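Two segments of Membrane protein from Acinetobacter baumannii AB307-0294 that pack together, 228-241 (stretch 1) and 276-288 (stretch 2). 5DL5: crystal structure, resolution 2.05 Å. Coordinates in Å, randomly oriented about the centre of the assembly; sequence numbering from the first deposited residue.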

# COMPACT_ATOMS: atom_id res chain seq x y z
N PRO A 228 -5.01 27.73 1.74
CA PRO A 228 -6.35 28.19 2.10
C PRO A 228 -6.89 29.18 1.11
O PRO A 228 -6.10 29.97 0.62
CB PRO A 228 -6.13 28.92 3.43
CG PRO A 228 -4.96 28.23 4.02
CD PRO A 228 -4.07 27.94 2.85
N LEU A 229 -8.17 29.07 0.79
CA LEU A 229 -8.87 29.96 -0.12
C LEU A 229 -10.16 30.40 0.62
O LEU A 229 -10.50 29.82 1.66
CB LEU A 229 -9.24 29.20 -1.42
CG LEU A 229 -8.14 28.73 -2.39
CD1 LEU A 229 -8.74 28.00 -3.58
CD2 LEU A 229 -7.42 29.95 -2.91
N ALA A 230 -10.89 31.37 0.05
CA ALA A 230 -12.19 31.80 0.60
C ALA A 230 -13.26 30.70 0.57
O ALA A 230 -13.19 29.77 -0.24
CB ALA A 230 -12.71 33.07 -0.10
N ASN A 231 -14.23 30.84 1.48
CA ASN A 231 -15.44 30.00 1.60
C ASN A 231 -15.18 28.57 1.99
O ASN A 231 -15.85 27.69 1.46
CB ASN A 231 -16.35 30.06 0.35
CG ASN A 231 -17.20 31.27 0.34
OD1 ASN A 231 -18.44 31.22 0.39
ND2 ASN A 231 -16.55 32.41 0.33
N ASP A 232 -14.24 28.34 2.93
CA ASP A 232 -13.89 27.00 3.39
C ASP A 232 -13.49 26.15 2.16
O ASP A 232 -14.16 25.18 1.74
CB ASP A 232 -15.02 26.41 4.29
CG ASP A 232 -15.77 25.19 3.66
OD1 ASP A 232 -16.66 25.40 2.82
OD2 ASP A 232 -15.47 24.01 4.04
N SER A 233 -12.40 26.59 1.56
CA SER A 233 -11.91 26.03 0.30
C SER A 233 -10.46 26.01 0.35
O SER A 233 -9.83 26.80 1.06
CB SER A 233 -12.27 26.97 -0.88
OG SER A 233 -13.62 27.00 -1.06
N SER A 234 -9.86 25.22 -0.51
CA SER A 234 -8.45 25.17 -0.48
C SER A 234 -7.96 24.51 -1.70
O SER A 234 -8.68 23.80 -2.35
CB SER A 234 -7.91 24.32 0.71
OG SER A 234 -8.30 22.97 0.53
N LEU A 235 -6.68 24.70 -1.89
CA LEU A 235 -5.92 24.07 -2.91
C LEU A 235 -4.79 23.37 -2.26
O LEU A 235 -4.07 24.00 -1.51
CB LEU A 235 -5.41 25.12 -3.90
CG LEU A 235 -5.60 24.59 -5.32
CD1 LEU A 235 -6.91 25.12 -5.86
CD2 LEU A 235 -4.44 24.99 -6.22
N THR A 236 -4.62 22.10 -2.55
CA THR A 236 -3.53 21.33 -2.04
C THR A 236 -2.68 20.81 -3.21
O THR A 236 -3.20 20.13 -4.11
CB THR A 236 -4.07 20.12 -1.23
OG1 THR A 236 -4.94 20.64 -0.26
CG2 THR A 236 -2.93 19.18 -0.59
N TYR A 237 -1.36 21.06 -3.11
CA TYR A 237 -0.41 20.61 -4.06
C TYR A 237 0.47 19.59 -3.46
O TYR A 237 0.86 19.68 -2.30
CB TYR A 237 0.52 21.76 -4.47
CG TYR A 237 -0.17 22.97 -5.01
CD1 TYR A 237 -0.50 24.02 -4.16
CD2 TYR A 237 -0.42 23.10 -6.33
CE1 TYR A 237 -1.06 25.19 -4.65
CE2 TYR A 237 -0.97 24.23 -6.85
CZ TYR A 237 -1.28 25.27 -5.99
OH TYR A 237 -1.88 26.37 -6.51
N ASP A 238 0.79 18.61 -4.24
CA ASP A 238 1.63 17.48 -3.80
C ASP A 238 2.68 17.14 -4.88
O ASP A 238 2.34 17.00 -6.12
CB ASP A 238 0.76 16.24 -3.51
CG ASP A 238 1.58 15.12 -2.82
OD1 ASP A 238 1.82 15.21 -1.54
OD2 ASP A 238 2.11 14.21 -3.54
N PHE A 239 3.93 16.99 -4.44
CA PHE A 239 5.02 16.47 -5.31
C PHE A 239 5.62 15.29 -4.60
O PHE A 239 6.04 15.40 -3.39
CB PHE A 239 5.98 17.67 -5.56
CG PHE A 239 7.25 17.38 -6.38
CD1 PHE A 239 7.28 16.47 -7.45
CD2 PHE A 239 8.43 18.15 -6.13
CE1 PHE A 239 8.46 16.24 -8.19
CE2 PHE A 239 9.62 17.96 -6.88
CZ PHE A 239 9.64 17.03 -7.95
N SER A 240 5.55 14.14 -5.25
CA SER A 240 6.00 12.89 -4.70
C SER A 240 6.94 12.24 -5.73
O SER A 240 6.75 12.38 -6.95
CB SER A 240 4.84 11.92 -4.44
OG SER A 240 4.07 12.45 -3.36
N GLY A 241 7.91 11.45 -5.25
CA GLY A 241 8.66 10.58 -6.16
C GLY A 241 9.56 9.48 -5.57
O GLY A 241 9.85 9.51 -4.39
N ASN A 276 13.22 6.15 -12.19
CA ASN A 276 12.65 7.30 -11.44
C ASN A 276 11.14 7.46 -11.79
O ASN A 276 10.75 7.41 -12.95
CB ASN A 276 13.36 8.61 -11.79
CG ASN A 276 14.83 8.54 -11.47
OD1 ASN A 276 15.21 8.52 -10.33
ND2 ASN A 276 15.63 8.35 -12.44
N ILE A 277 10.32 7.61 -10.78
CA ILE A 277 8.87 7.87 -10.95
C ILE A 277 8.58 9.05 -10.04
O ILE A 277 8.92 9.09 -8.86
CB ILE A 277 8.01 6.64 -10.76
CG1 ILE A 277 6.54 6.97 -11.11
CG2 ILE A 277 8.20 6.06 -9.37
CD1 ILE A 277 5.65 5.75 -11.12
N TRP A 278 7.88 10.02 -10.60
CA TRP A 278 7.43 11.19 -9.85
C TRP A 278 6.02 11.64 -10.29
O TRP A 278 5.58 11.25 -11.34
CB TRP A 278 8.45 12.32 -9.93
CG TRP A 278 8.67 12.82 -11.26
CD1 TRP A 278 9.58 12.36 -12.18
CD2 TRP A 278 7.94 13.89 -11.91
NE1 TRP A 278 9.40 13.05 -13.36
CE2 TRP A 278 8.40 13.95 -13.26
CE3 TRP A 278 6.90 14.73 -11.52
CZ2 TRP A 278 7.97 14.91 -14.16
CZ3 TRP A 278 6.38 15.65 -12.50
CH2 TRP A 278 6.97 15.72 -13.80
N ALA A 279 5.38 12.48 -9.49
CA ALA A 279 4.04 12.89 -9.71
C ALA A 279 3.78 14.18 -9.03
O ALA A 279 4.38 14.45 -8.00
CB ALA A 279 3.05 11.86 -9.25
N ILE A 280 3.00 15.03 -9.70
CA ILE A 280 2.50 16.26 -9.14
C ILE A 280 0.98 16.24 -9.18
O ILE A 280 0.43 15.76 -10.20
CB ILE A 280 3.02 17.49 -9.90
CG1 ILE A 280 2.75 17.37 -11.43
CG2 ILE A 280 4.51 17.59 -9.66
CD1 ILE A 280 3.02 18.60 -12.26
N SER A 281 0.33 16.75 -8.11
CA SER A 281 -1.11 16.76 -8.02
C SER A 281 -1.54 18.07 -7.48
O SER A 281 -0.77 18.72 -6.75
CB SER A 281 -1.63 15.53 -7.22
OG SER A 281 -1.47 15.86 -5.88
N GLY A 282 -2.71 18.55 -7.92
CA GLY A 282 -3.34 19.72 -7.34
C GLY A 282 -4.80 19.39 -7.11
O GLY A 282 -5.39 18.82 -8.00
N THR A 283 -5.32 19.64 -5.90
CA THR A 283 -6.68 19.35 -5.50
C THR A 283 -7.32 20.63 -5.08
O THR A 283 -6.79 21.32 -4.22
CB THR A 283 -6.69 18.33 -4.30
OG1 THR A 283 -6.00 17.20 -4.74
CG2 THR A 283 -8.06 17.87 -3.89
N TYR A 284 -8.46 20.95 -5.67
CA TYR A 284 -9.22 22.10 -5.26
C TYR A 284 -10.39 21.53 -4.54
O TYR A 284 -11.08 20.72 -5.12
CB TYR A 284 -9.68 22.89 -6.48
CG TYR A 284 -10.72 23.93 -6.18
CD1 TYR A 284 -10.50 24.91 -5.23
CD2 TYR A 284 -11.95 23.93 -6.82
CE1 TYR A 284 -11.44 25.89 -4.97
CE2 TYR A 284 -12.88 24.94 -6.61
CZ TYR A 284 -12.63 25.91 -5.66
OH TYR A 284 -13.57 26.89 -5.34
N ALA A 285 -10.65 22.01 -3.34
CA ALA A 285 -11.77 21.53 -2.53
C ALA A 285 -12.57 22.69 -2.09
O ALA A 285 -12.07 23.77 -1.78
CB ALA A 285 -11.20 20.74 -1.32
N THR A 286 -13.86 22.56 -2.22
CA THR A 286 -14.77 23.57 -1.82
C THR A 286 -16.13 22.97 -1.40
O THR A 286 -16.81 22.23 -2.16
CB THR A 286 -14.99 24.61 -2.93
OG1 THR A 286 -15.86 25.64 -2.46
CG2 THR A 286 -15.61 23.99 -4.17
N GLY A 287 -16.55 23.30 -0.19
CA GLY A 287 -17.83 22.76 0.34
C GLY A 287 -17.85 21.23 0.28
O GLY A 287 -16.95 20.60 0.82
N PRO A 288 -18.81 20.65 -0.45
CA PRO A 288 -19.04 19.20 -0.48
C PRO A 288 -18.22 18.42 -1.48
O PRO A 288 -18.29 17.18 -1.54
CB PRO A 288 -20.51 19.07 -0.85
CG PRO A 288 -20.82 20.33 -1.59
CD PRO A 288 -19.96 21.40 -1.01
O HOH W 1 -7.46 21.23 -1.23
O HOH W 2 -3.28 17.38 -4.61

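Neighbouring strands of an antiparallel sheet alternate between pairs that exchange two backbone hydrogen bonds and pairs that exchange none, and strands 233-241 and 276-286 show the pattern plainly. Their directions differ by 168°, and S234, T236, D238 and S240 bond reciprocally to A285, T283, S281 and A279. At T236 and T283, for example, T236 N to T283 O and T283 N to T236 O are both 2.8 Å. Between these rungs, CA-H groups lean on the same carbonyls, as where I280 CA lies 3.1 Å from D238 O.

The alternation also sorts the side chains. The face bearing S234, T236, S281 and T283 carries small, mostly polar side chains, and two waters lace it together. Water 1 is hydrogen-bonded to S234 OG and T236 OG1 and donates to T283 O; water 2 joins S281 OG and T283 OG1 and donates to T236 O.

The other face is largely apolar and lies mostly on the surface. There F239 CD1 packs 3.7 Å from I280 CG2, and L235 CD1 sits 3.6 Å from Y284 CB. L229 CD1 reaches the edge of the Y284 ring, 3.7 Å from Y284 CE1. At the strand end this face turns polar: S233 OG and T286 OG1 share a hydrogen bond of 3.0 Å.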